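Ofchtiv-allosamidin (Ostrinia furnacalis, PDB 6JMB) probably hydrolyses the beta-1,4 linkages of chitin, as a group IV insect chitinase of glycoside hydrolase family 18, and here holds the inhibitor allosamidin. Local coordinates at residues Glu100-Phe105 against Ser144-Glu149; Ile41-Glu46 against Ala90-Met95; Lys64-Leu69 against Tyr116-Leu121; Asn262-Pro267 against Val309-Leu314; Ser201-Asn206 against Phe254-Pro259. One frame throughout, in Å; residues are numbered along the deposited sequence.

Contact 1. Residues Glu100-Phe105 against Ser144-Glu149; sequences EYRQNF and STLLKE
Arg102 sets CG anti to its carbonyl carbon (chi1 -69°) and bends at chi3, while Glu149, with a similar first torsion, runs extended beyond CG, and the two side chains meet at about a right angle. The arginine grips the carboxylate side-on, one nitrogen to each oxygen. NE donates to Glu149 OE1 over 2.8 Å, almost straight at 165°; the oxygen lies in the guanidinium plane, yet the N-H arrives from above the plane of the carboxylate. NH2 reaches Glu149 OE2 at 3.1 Å, a longer and more bent bond on the syn side, as the two flat groups are strongly inclined to each other. Thr145 covers one guanidinium face, its CG2 above the centre and 3.6 Å from Arg102 CZ.

The two helices here, 99-116 and 138-154, are neighbours in the outer helical layer of the family 18 TIM barrel; their short segments approach to 10.4 Å at 44°. Nearer the barrel core the contact turns apolar: Phe105 CD2 touches Leu146 CD1 at 4.1 Å, and Met95 of helix 90-97 packs on both residues. Arginine suits its place because its aliphatic part can pass Leu146, with CD 4.1 Å from Leu146 CA, before the charge is met. Its remaining nitrogen, NH1, is hydrogen-bonded to Ala96 O, which further fixes the guanidinium's rotation.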
# COMPACT_ATOMS: atom_id res chain seq x y z
N GLU A 100 13.63 -13.31 -23.10
CA GLU A 100 12.42 -13.75 -23.79
C GLU A 100 11.19 -13.62 -22.90
O GLU A 100 10.11 -13.25 -23.37
CB GLU A 100 12.59 -15.20 -24.24
CG GLU A 100 13.75 -15.44 -25.20
CD GLU A 100 15.09 -15.67 -24.50
OE1 GLU A 100 15.17 -15.54 -23.25
OE2 GLU A 100 16.07 -15.98 -25.21
N TYR A 101 11.34 -13.93 -21.61
CA TYR A 101 10.22 -13.83 -20.70
C TYR A 101 9.90 -12.37 -20.38
O TYR A 101 8.73 -11.99 -20.26
CB TYR A 101 10.50 -14.61 -19.42
CG TYR A 101 10.63 -16.11 -19.58
CD1 TYR A 101 10.21 -16.75 -20.75
CD2 TYR A 101 11.17 -16.88 -18.57
CE1 TYR A 101 10.33 -18.12 -20.89
CE2 TYR A 101 11.29 -18.26 -18.70
CZ TYR A 101 10.87 -18.87 -19.86
OH TYR A 101 10.99 -20.24 -19.98
N ARG A 102 10.93 -11.53 -20.24
CA ARG A 102 10.68 -10.10 -20.08
C ARG A 102 9.91 -9.54 -21.26
O ARG A 102 8.96 -8.77 -21.09
CB ARG A 102 12.01 -9.35 -19.91
CG ARG A 102 12.73 -9.64 -18.61
CD ARG A 102 13.77 -8.57 -18.31
NE ARG A 102 14.74 -8.39 -19.40
CZ ARG A 102 15.94 -8.96 -19.45
NH1 ARG A 102 16.33 -9.79 -18.49
NH2 ARG A 102 16.75 -8.72 -20.47
N GLN A 103 10.32 -9.90 -22.48
CA GLN A 103 9.63 -9.41 -23.66
C GLN A 103 8.18 -9.89 -23.68
O GLN A 103 7.27 -9.13 -24.01
CB GLN A 103 10.37 -9.87 -24.92
CG GLN A 103 9.71 -9.42 -26.21
CD GLN A 103 10.45 -9.93 -27.43
OE1 GLN A 103 10.34 -11.09 -27.81
NE2 GLN A 103 11.23 -9.05 -28.06
N ASN A 104 7.96 -11.15 -23.31
CA ASN A 104 6.60 -11.67 -23.22
C ASN A 104 5.78 -10.91 -22.19
O ASN A 104 4.60 -10.61 -22.42
CB ASN A 104 6.62 -13.17 -22.90
CG ASN A 104 5.24 -13.81 -22.96
OD1 ASN A 104 4.50 -13.62 -23.94
ND2 ASN A 104 4.89 -14.56 -21.93
N PHE A 105 6.39 -10.56 -21.05
CA PHE A 105 5.65 -9.78 -20.06
C PHE A 105 5.31 -8.40 -20.58
O PHE A 105 4.19 -7.91 -20.39
CB PHE A 105 6.41 -9.67 -18.74
CG PHE A 105 5.68 -8.81 -17.76
CD1 PHE A 105 4.49 -9.25 -17.21
CD2 PHE A 105 6.12 -7.53 -17.47
CE1 PHE A 105 3.77 -8.45 -16.34
CE2 PHE A 105 5.40 -6.72 -16.60
CZ PHE A 105 4.22 -7.19 -16.04
N SER A 144 15.72 -3.90 -12.30
CA SER A 144 16.00 -2.65 -12.98
C SER A 144 16.01 -2.81 -14.50
O SER A 144 15.54 -1.93 -15.22
CB SER A 144 17.32 -2.06 -12.47
OG SER A 144 17.13 -1.53 -11.17
N THR A 145 16.52 -3.94 -15.00
CA THR A 145 16.47 -4.19 -16.44
C THR A 145 15.03 -4.27 -16.92
O THR A 145 14.68 -3.70 -17.96
CB THR A 145 17.23 -5.46 -16.78
OG1 THR A 145 18.60 -5.31 -16.38
CG2 THR A 145 17.18 -5.75 -18.28
N LEU A 146 14.17 -4.95 -16.16
CA LEU A 146 12.77 -5.06 -16.52
C LEU A 146 12.12 -3.68 -16.61
O LEU A 146 11.39 -3.38 -17.57
CB LEU A 146 12.05 -5.92 -15.49
CG LEU A 146 10.53 -6.02 -15.64
CD1 LEU A 146 10.16 -6.76 -16.92
CD2 LEU A 146 9.92 -6.71 -14.42
N LEU A 147 12.38 -2.82 -15.63
CA LEU A 147 11.80 -1.48 -15.66
C LEU A 147 12.31 -0.67 -16.85
O LEU A 147 11.53 0.05 -17.49
CB LEU A 147 12.11 -0.74 -14.35
CG LEU A 147 11.49 -1.35 -13.08
CD1 LEU A 147 12.01 -0.61 -11.85
CD2 LEU A 147 9.97 -1.32 -13.14
N LYS A 148 13.60 -0.77 -17.15
CA LYS A 148 14.15 -0.08 -18.32
C LYS A 148 13.44 -0.50 -19.59
O LYS A 148 13.06 0.34 -20.42
CB LYS A 148 15.65 -0.38 -18.42
CG LYS A 148 16.32 0.20 -19.65
CD LYS A 148 17.77 -0.24 -19.73
CE LYS A 148 18.48 0.37 -20.93
NZ LYS A 148 19.81 -0.25 -21.16
N GLU A 149 13.23 -1.81 -19.76
CA GLU A 149 12.62 -2.32 -20.99
C GLU A 149 11.14 -1.99 -21.06
O GLU A 149 10.61 -1.70 -22.14
CB GLU A 149 12.90 -3.82 -21.11
CG GLU A 149 14.40 -4.11 -21.28
CD GLU A 149 14.73 -5.59 -21.35
OE1 GLU A 149 13.81 -6.41 -21.20
OE2 GLU A 149 15.92 -5.93 -21.55

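Contact 2. Residues Ile41-Glu46 against Ala90-Met95; sequences IGINAE and AQYSIM
Apolar contacts centre on Ile43, whose CD1 sits over one face of the Tyr92 ring, toward its rim, in a CH-pi contact 3.7 Å from the ring centroid. The same methyl lies 3.9 Å from Met95 CB. Farther along the turn Ala45, small enough to let the helix come close, puts CB 3.8 Å from Ile94 CG2.

The polar links between the segments run through water. Ile43 O and Gln91 OE1, both acceptors, are 3.2 Å apart and do not bond; one water instead joins Ile43 O to Gln91 NE2, and another accepts from Ala45 N and donates to Gln91 OE1, 2.8 Å from each. Tyr92 OH is hydrogen-bonded to Glu87, which also takes Ile43 N. An alanine at Tyr92 would probably leave a gap beneath the Ile43 methyl and deprive the Glu87 carboxylate of its hydroxyl partner.

Helix 90-97 thus packs against the end of strand 35-43 at the catalytic, C-terminal mouth of the TIM barrel, with the Tyr92 side chain about 10 Å from the bound allosamizoline.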
# COMPACT_ATOMS: atom_id res chain seq x y z
N ILE A 41 -3.34 -7.99 -11.04
CA ILE A 41 -3.10 -9.02 -12.02
C ILE A 41 -1.83 -9.78 -11.63
O ILE A 41 -1.11 -9.39 -10.71
CB ILE A 41 -3.01 -8.47 -13.47
CG1 ILE A 41 -1.82 -7.51 -13.62
CG2 ILE A 41 -4.32 -7.81 -13.87
CD1 ILE A 41 -1.53 -7.12 -15.07
N GLY A 42 -1.56 -10.87 -12.34
CA GLY A 42 -0.40 -11.69 -12.04
C GLY A 42 0.36 -12.10 -13.28
O GLY A 42 0.10 -11.58 -14.38
N ILE A 43 1.31 -13.02 -13.12
CA ILE A 43 2.07 -13.56 -14.24
C ILE A 43 2.29 -15.04 -14.01
O ILE A 43 2.12 -15.56 -12.91
CB ILE A 43 3.46 -12.88 -14.42
CG1 ILE A 43 4.39 -13.25 -13.27
CG2 ILE A 43 3.32 -11.38 -14.54
CD1 ILE A 43 5.84 -12.88 -13.53
N ASN A 44 2.68 -15.73 -15.08
CA ASN A 44 3.34 -17.01 -14.92
C ASN A 44 4.85 -16.81 -15.05
O ASN A 44 5.32 -15.72 -15.38
CB ASN A 44 2.76 -18.08 -15.87
CG ASN A 44 3.03 -17.79 -17.34
OD1 ASN A 44 3.95 -17.07 -17.70
ND2 ASN A 44 2.22 -18.40 -18.21
N ALA A 45 5.61 -17.87 -14.78
CA ALA A 45 7.07 -17.73 -14.80
C ALA A 45 7.61 -17.40 -16.19
O ALA A 45 8.71 -16.84 -16.30
CB ALA A 45 7.74 -18.99 -14.25
N GLU A 46 6.86 -17.72 -17.24
CA GLU A 46 7.25 -17.40 -18.60
C GLU A 46 6.89 -15.97 -18.99
O GLU A 46 7.08 -15.59 -20.15
CB GLU A 46 6.61 -18.41 -19.57
CG GLU A 46 7.00 -19.88 -19.32
CD GLU A 46 6.36 -20.49 -18.08
OE1 GLU A 46 5.20 -20.16 -17.76
OE2 GLU A 46 7.02 -21.31 -17.41
N ALA A 90 8.87 -16.07 -6.78
CA ALA A 90 9.53 -17.01 -7.68
C ALA A 90 9.25 -16.72 -9.15
O ALA A 90 10.17 -16.70 -9.98
CB ALA A 90 9.10 -18.44 -7.34
N GLN A 91 7.99 -16.53 -9.51
CA GLN A 91 7.67 -16.38 -10.93
C GLN A 91 8.26 -15.09 -11.49
O GLN A 91 8.69 -15.06 -12.65
CB GLN A 91 6.16 -16.43 -11.16
CG GLN A 91 5.54 -17.78 -10.85
CD GLN A 91 4.02 -17.72 -10.82
OE1 GLN A 91 3.36 -18.29 -11.69
NE2 GLN A 91 3.47 -17.02 -9.84
N TYR A 92 8.29 -14.03 -10.68
CA TYR A 92 8.87 -12.75 -11.10
C TYR A 92 10.38 -12.87 -11.23
O TYR A 92 10.97 -12.31 -12.16
CB TYR A 92 8.47 -11.65 -10.10
CG TYR A 92 6.98 -11.44 -10.12
CD1 TYR A 92 6.15 -12.23 -9.34
CD2 TYR A 92 6.40 -10.52 -10.98
CE1 TYR A 92 4.77 -12.09 -9.41
CE2 TYR A 92 5.03 -10.37 -11.05
CZ TYR A 92 4.23 -11.16 -10.26
OH TYR A 92 2.86 -11.03 -10.33
N SER A 93 11.01 -13.61 -10.32
CA SER A 93 12.44 -13.86 -10.40
C SER A 93 12.79 -14.61 -11.69
O SER A 93 13.75 -14.25 -12.39
CB SER A 93 12.87 -14.66 -9.17
OG SER A 93 14.25 -14.95 -9.19
N ILE A 94 12.02 -15.65 -12.01
CA ILE A 94 12.27 -16.40 -13.24
C ILE A 94 12.03 -15.53 -14.47
O ILE A 94 12.86 -15.49 -15.39
CB ILE A 94 11.39 -17.66 -13.27
CG1 ILE A 94 11.81 -18.63 -12.16
CG2 ILE A 94 11.47 -18.34 -14.64
CD1 ILE A 94 10.77 -19.70 -11.89
N MET A 95 10.91 -14.80 -14.49
CA MET A 95 10.58 -13.98 -15.65
C MET A 95 11.65 -12.92 -15.89
O MET A 95 12.10 -12.71 -17.03
CB MET A 95 9.22 -13.32 -15.45
CG MET A 95 8.84 -12.30 -16.53
SD MET A 95 9.41 -10.61 -16.23
CE MET A 95 8.35 -10.12 -14.88
O HOH W 1 0.57 -16.27 -10.71
O HOH W 2 4.69 -20.08 -13.33

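Contact 3. Residues Lys64-Leu69 against Tyr116-Leu121; sequences KQFTSL and YNFDGL
Thr67 makes the one direct hydrogen bond across this contact: OG1 donates to Tyr116 O over 2.7 Å, nearly along the C=O axis. Its first torsion (chi1 62°) places OG1 between the backbone N and the carbonyl carbon and CG2 anti to the carbonyl carbon, which turns the hydroxyl to Tyr116 O and the methyl to the Phe118 ring.

A water extends the polar side. It accepts from Lys64 NZ at 2.7 Å and from Asn117 ND2, and donates to Thr67 OG1, joining lysine and asparagine that lie at the more exposed margin.

On the apolar side Thr67 CG2 stands over the Phe118 ring, 3.6 Å from its centroid, a CH-pi contact, and Phe66 CD2 meets Phe118 CE1 at 3.8 Å, the two side chains crossing at about a right angle. Threonine suits both sides, and a valine in its place would probably leave Tyr116 O and the water without their hydroxyl partner.

Asn117, with positive phi (70°), ends helix 99-116 in a Schellman motif; the chain then enters strand 120-124, a helix-to-strand connection at the N-terminal end of the TIM barrel strands, covered here by helix 62-67.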
# COMPACT_ATOMS: atom_id res chain seq x y z
N LYS A 64 -12.88 -3.00 -17.24
CA LYS A 64 -13.41 -1.90 -18.03
C LYS A 64 -14.29 -0.97 -17.21
O LYS A 64 -14.29 0.24 -17.43
CB LYS A 64 -14.16 -2.46 -19.24
CG LYS A 64 -14.67 -1.41 -20.21
CD LYS A 64 -13.53 -0.66 -20.87
CE LYS A 64 -14.03 0.19 -22.03
NZ LYS A 64 -13.07 1.25 -22.42
N GLN A 65 -15.04 -1.51 -16.24
CA GLN A 65 -15.81 -0.63 -15.37
C GLN A 65 -14.88 0.29 -14.60
O GLN A 65 -15.16 1.49 -14.43
CB GLN A 65 -16.65 -1.45 -14.39
CG GLN A 65 -17.83 -2.15 -15.02
CD GLN A 65 -18.63 -2.93 -14.00
OE1 GLN A 65 -18.94 -4.11 -14.20
NE2 GLN A 65 -18.95 -2.29 -12.88
N PHE A 66 -13.74 -0.25 -14.15
CA PHE A 66 -12.76 0.53 -13.40
C PHE A 66 -12.17 1.64 -14.26
O PHE A 66 -12.13 2.81 -13.84
CB PHE A 66 -11.67 -0.42 -12.90
CG PHE A 66 -10.63 0.22 -12.02
CD1 PHE A 66 -10.84 0.35 -10.65
CD2 PHE A 66 -9.43 0.65 -12.55
CE1 PHE A 66 -9.87 0.92 -9.83
CE2 PHE A 66 -8.45 1.22 -11.74
CZ PHE A 66 -8.68 1.35 -10.38
N THR A 67 -11.70 1.31 -15.47
CA THR A 67 -11.13 2.36 -16.31
C THR A 67 -12.18 3.35 -16.79
O THR A 67 -11.85 4.50 -17.08
CB THR A 67 -10.32 1.78 -17.47
OG1 THR A 67 -11.19 1.02 -18.32
CG2 THR A 67 -9.20 0.89 -16.96
N SER A 68 -13.45 2.93 -16.84
CA SER A 68 -14.52 3.84 -17.22
C SER A 68 -14.79 4.91 -16.18
O SER A 68 -15.58 5.82 -16.45
CB SER A 68 -15.80 3.06 -17.51
OG SER A 68 -15.65 2.32 -18.71
N LEU A 69 -14.16 4.84 -15.00
CA LEU A 69 -14.23 5.96 -14.07
C LEU A 69 -13.70 7.24 -14.70
O LEU A 69 -14.05 8.34 -14.24
CB LEU A 69 -13.46 5.64 -12.79
CG LEU A 69 -14.06 4.54 -11.91
CD1 LEU A 69 -13.04 4.07 -10.87
CD2 LEU A 69 -15.35 5.02 -11.23
N TYR A 116 -8.14 -2.95 -22.13
CA TYR A 116 -9.03 -2.57 -21.05
C TYR A 116 -8.98 -1.08 -20.74
O TYR A 116 -9.66 -0.64 -19.81
CB TYR A 116 -8.75 -3.42 -19.80
CG TYR A 116 -8.96 -4.90 -20.06
CD1 TYR A 116 -10.20 -5.38 -20.45
CD2 TYR A 116 -7.91 -5.80 -19.93
CE1 TYR A 116 -10.39 -6.74 -20.71
CE2 TYR A 116 -8.09 -7.16 -20.19
CZ TYR A 116 -9.34 -7.61 -20.57
OH TYR A 116 -9.53 -8.95 -20.83
N ASN A 117 -8.19 -0.31 -21.49
CA ASN A 117 -8.12 1.15 -21.38
C ASN A 117 -7.46 1.63 -20.08
O ASN A 117 -7.84 2.68 -19.54
CB ASN A 117 -9.48 1.82 -21.60
CG ASN A 117 -9.34 3.28 -21.95
OD1 ASN A 117 -8.40 3.69 -22.63
ND2 ASN A 117 -10.28 4.09 -21.47
N PHE A 118 -6.48 0.89 -19.58
CA PHE A 118 -5.65 1.39 -18.50
C PHE A 118 -4.65 2.42 -19.03
O PHE A 118 -4.36 2.47 -20.23
CB PHE A 118 -4.89 0.24 -17.83
CG PHE A 118 -5.75 -0.63 -16.95
CD1 PHE A 118 -6.10 -0.21 -15.67
CD2 PHE A 118 -6.18 -1.88 -17.38
CE1 PHE A 118 -6.88 -1.01 -14.85
CE2 PHE A 118 -6.96 -2.69 -16.57
CZ PHE A 118 -7.32 -2.25 -15.30
N ASP A 119 -4.12 3.23 -18.12
CA ASP A 119 -3.15 4.26 -18.48
C ASP A 119 -1.72 3.89 -18.15
O ASP A 119 -0.81 4.69 -18.38
CB ASP A 119 -3.52 5.58 -17.80
CG ASP A 119 -4.89 6.05 -18.18
OD1 ASP A 119 -5.08 6.42 -19.36
OD2 ASP A 119 -5.79 6.01 -17.32
N GLY A 120 -1.49 2.70 -17.62
CA GLY A 120 -0.15 2.28 -17.30
C GLY A 120 -0.16 1.09 -16.35
O GLY A 120 -1.20 0.52 -16.04
N LEU A 121 1.05 0.75 -15.91
CA LEU A 121 1.32 -0.45 -15.12
C LEU A 121 2.03 -0.06 -13.84
O LEU A 121 2.97 0.74 -13.85
CB LEU A 121 2.23 -1.40 -15.91
CG LEU A 121 2.65 -2.69 -15.19
CD1 LEU A 121 1.46 -3.62 -15.02
CD2 LEU A 121 3.77 -3.39 -15.95
O HOH W 3 -12.66 2.45 -20.09

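Contact 4. Residues Asn262-Pro267 against Val309-Leu314; sequences NAPNSP and VPYAFL
Asn262 lays its amide flat over the Phe313 ring, the planes 10° apart and CG 3.7 Å above the ring, over its centre. Both side chains take the crowded position, CG between the backbone N and the carbonyl carbon (chi1 47° for Asn262, 55° for Phe313). Asn262 CB joins in with a CH-pi contact, and Asn262 ND2 lies 3.5 Å from Phe313 CE1 over the same face while bonding to Pro259 O, which fixes how the amide is turned. Tyr311, two residues earlier on the strand and in a similar rotamer, points the same way and offers a face to Pro264, whose CD is 3.6 Å from Tyr311 CZ. The rigid proline suits the second position of the type II turn Ala263-Ser266, and Asn265 tolerates the positive phi of the third. Ser266 OG donates to Ala263 O at 2.6 Å, strengthening a turn whose backbone bond is weak. The loop so shaped covers strand 309-314, which lies between antiparallel strands 300-304 and 317-320; Trp318 of the latter touches Pro264, Tyr311 and Phe313.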
# COMPACT_ATOMS: atom_id res chain seq x y z
N ASN A 262 -0.05 -3.23 28.25
CA ASN A 262 -0.79 -2.92 27.03
C ASN A 262 -0.24 -1.70 26.30
O ASN A 262 -0.93 -1.13 25.45
CB ASN A 262 -2.28 -2.75 27.35
CG ASN A 262 -2.51 -1.86 28.56
OD1 ASN A 262 -1.87 -0.82 28.72
ND2 ASN A 262 -3.42 -2.27 29.43
N ALA A 263 0.98 -1.29 26.62
CA ALA A 263 1.64 -0.25 25.85
C ALA A 263 2.10 -0.83 24.52
O ALA A 263 2.14 -2.04 24.33
CB ALA A 263 2.85 0.26 26.64
N PRO A 264 2.47 0.03 23.56
CA PRO A 264 3.24 -0.46 22.42
C PRO A 264 4.48 -1.16 22.94
O PRO A 264 4.99 -0.84 24.02
CB PRO A 264 3.60 0.83 21.65
CG PRO A 264 2.58 1.84 22.10
CD PRO A 264 2.28 1.49 23.53
N ASN A 265 4.95 -2.15 22.18
CA ASN A 265 6.12 -2.96 22.54
C ASN A 265 5.90 -3.81 23.79
O ASN A 265 6.85 -4.08 24.54
CB ASN A 265 7.40 -2.13 22.59
CG ASN A 265 7.90 -1.81 21.22
OD1 ASN A 265 8.40 -2.70 20.51
ND2 ASN A 265 7.73 -0.57 20.79
N SER A 266 4.67 -4.25 24.00
CA SER A 266 4.34 -5.21 25.04
C SER A 266 4.26 -6.61 24.44
O SER A 266 3.76 -6.78 23.32
CB SER A 266 2.98 -4.88 25.65
OG SER A 266 2.96 -3.59 26.21
N PRO A 267 4.71 -7.62 25.18
CA PRO A 267 4.64 -9.00 24.69
C PRO A 267 3.27 -9.37 24.13
O PRO A 267 2.23 -9.06 24.71
CB PRO A 267 4.99 -9.83 25.93
CG PRO A 267 5.93 -8.94 26.68
CD PRO A 267 5.42 -7.53 26.47
N VAL A 309 0.64 8.15 16.42
CA VAL A 309 -0.41 7.24 15.94
C VAL A 309 -1.21 6.74 17.13
O VAL A 309 -0.71 6.65 18.26
CB VAL A 309 0.18 6.03 15.19
CG1 VAL A 309 0.72 6.45 13.83
CG2 VAL A 309 1.24 5.33 16.03
N PRO A 310 -2.47 6.38 16.89
CA PRO A 310 -3.31 5.83 17.95
C PRO A 310 -3.19 4.32 18.04
O PRO A 310 -2.80 3.63 17.09
CB PRO A 310 -4.72 6.20 17.47
CG PRO A 310 -4.61 6.04 15.98
CD PRO A 310 -3.22 6.55 15.63
N TYR A 311 -3.57 3.81 19.20
CA TYR A 311 -3.74 2.38 19.39
C TYR A 311 -4.86 2.18 20.39
O TYR A 311 -5.24 3.10 21.11
CB TYR A 311 -2.43 1.69 19.83
CG TYR A 311 -1.89 2.19 21.15
CD1 TYR A 311 -1.18 3.39 21.24
CD2 TYR A 311 -2.07 1.46 22.32
CE1 TYR A 311 -0.68 3.84 22.45
CE2 TYR A 311 -1.58 1.91 23.53
CZ TYR A 311 -0.89 3.09 23.59
OH TYR A 311 -0.39 3.54 24.80
N ALA A 312 -5.40 0.96 20.43
CA ALA A 312 -6.55 0.69 21.26
C ALA A 312 -6.40 -0.69 21.89
O ALA A 312 -5.81 -1.59 21.31
CB ALA A 312 -7.85 0.76 20.46
N PHE A 313 -6.95 -0.84 23.10
CA PHE A 313 -6.91 -2.14 23.74
C PHE A 313 -8.19 -2.40 24.51
O PHE A 313 -8.89 -1.48 24.95
CB PHE A 313 -5.68 -2.33 24.64
CG PHE A 313 -5.51 -1.28 25.68
CD1 PHE A 313 -6.13 -1.40 26.92
CD2 PHE A 313 -4.72 -0.16 25.44
CE1 PHE A 313 -5.97 -0.43 27.89
CE2 PHE A 313 -4.55 0.81 26.41
CZ PHE A 313 -5.18 0.68 27.63
N LEU A 314 -8.51 -3.69 24.64
CA LEU A 314 -9.66 -4.14 25.41
C LEU A 314 -9.34 -5.57 25.82
O LEU A 314 -9.34 -6.47 24.98
CB LEU A 314 -10.92 -4.09 24.56
CG LEU A 314 -12.19 -4.64 25.21
CD1 LEU A 314 -12.44 -3.95 26.55
CD2 LEU A 314 -13.38 -4.44 24.29

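Contact 5. Residues Ser201-Asn206 against Phe254-Pro259; sequences SVTGHN and FQLSDP
Thr203 rests on one face of the Phe254 ring, its CA offset toward the rim and 3.7 Å from Phe254 CE2, in a CH-pi contact. The threonine methyl carries the contact onward: CG2 is 4.0 Å from Phe254 CG and 3.6 Å from Leu256 CD2, bridging two residues on strand 243-256. Two backbone oxygens approach the same ring, Val202 O at 3.6 Å from Phe254 CE2 and Gly204 O at 3.7 Å from CE1.

Thr203 points CG2 at the strand because that methyl is anti to the carbonyl carbon, while OG1 (chi1 59°) lies between the backbone N and the carbonyl carbon. There OG1 is hydrogen-bonded to Ser266 N and Ala263 O, so the loop after strand 243-256 holds the threonine and thereby the methyl in place. Farther out, Trp318 of strand 317-320 meets Phe254 with its ring nearly perpendicular, and also touches Thr203 and Leu256.

Threonine is apt here: its methyl faces the hydrocarbon of phenylalanine and leucine, and its buried hydroxyl finds partners in the other loop. Between the two segments the attraction is therefore dispersion and weak CH-pi contact, and the directional bonds that set the loop's position come from outside them.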
# COMPACT_ATOMS: atom_id res chain seq x y z
N SER A 201 7.06 -10.30 18.11
CA SER A 201 6.94 -10.86 19.45
C SER A 201 6.29 -9.89 20.43
O SER A 201 5.93 -10.30 21.54
CB SER A 201 8.32 -11.25 19.98
OG SER A 201 9.13 -10.10 20.13
N VAL A 202 6.12 -8.63 20.04
CA VAL A 202 5.53 -7.59 20.88
C VAL A 202 4.60 -6.77 20.01
O VAL A 202 4.71 -6.77 18.78
CB VAL A 202 6.61 -6.67 21.50
CG1 VAL A 202 7.54 -7.46 22.44
CG2 VAL A 202 7.44 -6.00 20.41
N THR A 203 3.68 -6.07 20.66
CA THR A 203 2.83 -5.12 19.94
C THR A 203 3.67 -4.01 19.34
O THR A 203 4.74 -3.67 19.85
CB THR A 203 1.79 -4.51 20.88
OG1 THR A 203 2.47 -3.83 21.95
CG2 THR A 203 0.87 -5.58 21.46
N GLY A 204 3.19 -3.44 18.24
CA GLY A 204 3.89 -2.36 17.59
C GLY A 204 2.97 -1.72 16.58
O GLY A 204 1.91 -2.26 16.23
N HIS A 205 3.37 -0.54 16.12
CA HIS A 205 2.52 0.23 15.24
C HIS A 205 2.68 -0.19 13.79
O HIS A 205 3.78 -0.51 13.33
CB HIS A 205 2.79 1.73 15.38
CG HIS A 205 2.59 2.24 16.77
ND1 HIS A 205 1.38 2.14 17.43
CD2 HIS A 205 3.43 2.86 17.62
CE1 HIS A 205 1.50 2.68 18.64
NE2 HIS A 205 2.73 3.13 18.77
N ASN A 206 1.56 -0.18 13.08
CA ASN A 206 1.57 -0.51 11.66
C ASN A 206 2.33 0.54 10.86
O ASN A 206 3.06 0.21 9.92
CB ASN A 206 0.11 -0.60 11.21
CG ASN A 206 -0.06 -1.08 9.78
OD1 ASN A 206 0.71 -1.90 9.28
ND2 ASN A 206 -1.10 -0.58 9.13
N PHE A 254 -3.51 -7.74 17.62
CA PHE A 254 -2.65 -8.60 18.42
C PHE A 254 -3.45 -9.15 19.60
O PHE A 254 -4.43 -8.56 20.05
CB PHE A 254 -1.49 -7.80 19.04
CG PHE A 254 -0.56 -7.16 18.05
CD1 PHE A 254 -0.94 -6.02 17.35
CD2 PHE A 254 0.72 -7.66 17.87
CE1 PHE A 254 -0.06 -5.41 16.45
CE2 PHE A 254 1.60 -7.05 16.98
CZ PHE A 254 1.21 -5.93 16.28
N GLN A 255 -2.99 -10.30 20.10
CA GLN A 255 -3.44 -10.87 21.37
C GLN A 255 -2.33 -10.63 22.38
O GLN A 255 -1.23 -11.18 22.23
CB GLN A 255 -3.69 -12.37 21.21
CG GLN A 255 -4.12 -13.07 22.49
CD GLN A 255 -4.10 -14.59 22.38
OE1 GLN A 255 -3.35 -15.16 21.59
NE2 GLN A 255 -4.95 -15.25 23.16
N LEU A 256 -2.59 -9.80 23.38
CA LEU A 256 -1.58 -9.52 24.39
C LEU A 256 -1.22 -10.77 25.18
O LEU A 256 -2.06 -11.64 25.42
CB LEU A 256 -2.09 -8.46 25.36
CG LEU A 256 -2.25 -7.05 24.79
CD1 LEU A 256 -3.06 -6.18 25.74
CD2 LEU A 256 -0.88 -6.44 24.50
N SER A 257 0.05 -10.86 25.58
CA SER A 257 0.44 -11.93 26.50
C SER A 257 -0.16 -11.71 27.88
O SER A 257 -0.58 -12.67 28.54
CB SER A 257 1.96 -12.01 26.60
OG SER A 257 2.53 -12.33 25.34
N ASP A 258 -0.21 -10.46 28.34
CA ASP A 258 -0.78 -10.08 29.63
C ASP A 258 -1.58 -8.80 29.40
O ASP A 258 -1.00 -7.76 29.08
CB ASP A 258 0.35 -9.84 30.64
CG ASP A 258 -0.16 -9.56 32.05
OD1 ASP A 258 -1.28 -9.03 32.22
OD2 ASP A 258 0.59 -9.86 33.02
N PRO A 259 -2.91 -8.85 29.55
CA PRO A 259 -3.73 -7.66 29.28
C PRO A 259 -3.37 -6.44 30.12
O PRO A 259 -3.69 -5.32 29.71
CB PRO A 259 -5.16 -8.14 29.56
CG PRO A 259 -5.11 -9.62 29.32
CD PRO A 259 -3.73 -10.05 29.80

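In the fold
From the N terminus, contact 2 opens first at strand 35-43. Contact 3 opens at 64-69 before contact 2 closes at helix 90-97, so the two cross. Contact 1 opens at 100-105, contact 3 closes at 116-121, and contact 1 closes at 144-149, so these also cross, whereas contacts 2 and 1 follow in series. None nest. Contact 2 ties strand 35-43 to helix 90-97, contact 3 ties helix 62-67 to the chain leading into strand 120-124, and contact 1 ties helix 99-116 to helix 138-154; contacts 1 and 2 touch, with Asn104 ND2 probably bonded to Glu46 O. Contact 5 closes just before contact 4 opens. These adjoining contacts, across the chain's centre from contact 1, join two loops to strands 243-256 and 309-314.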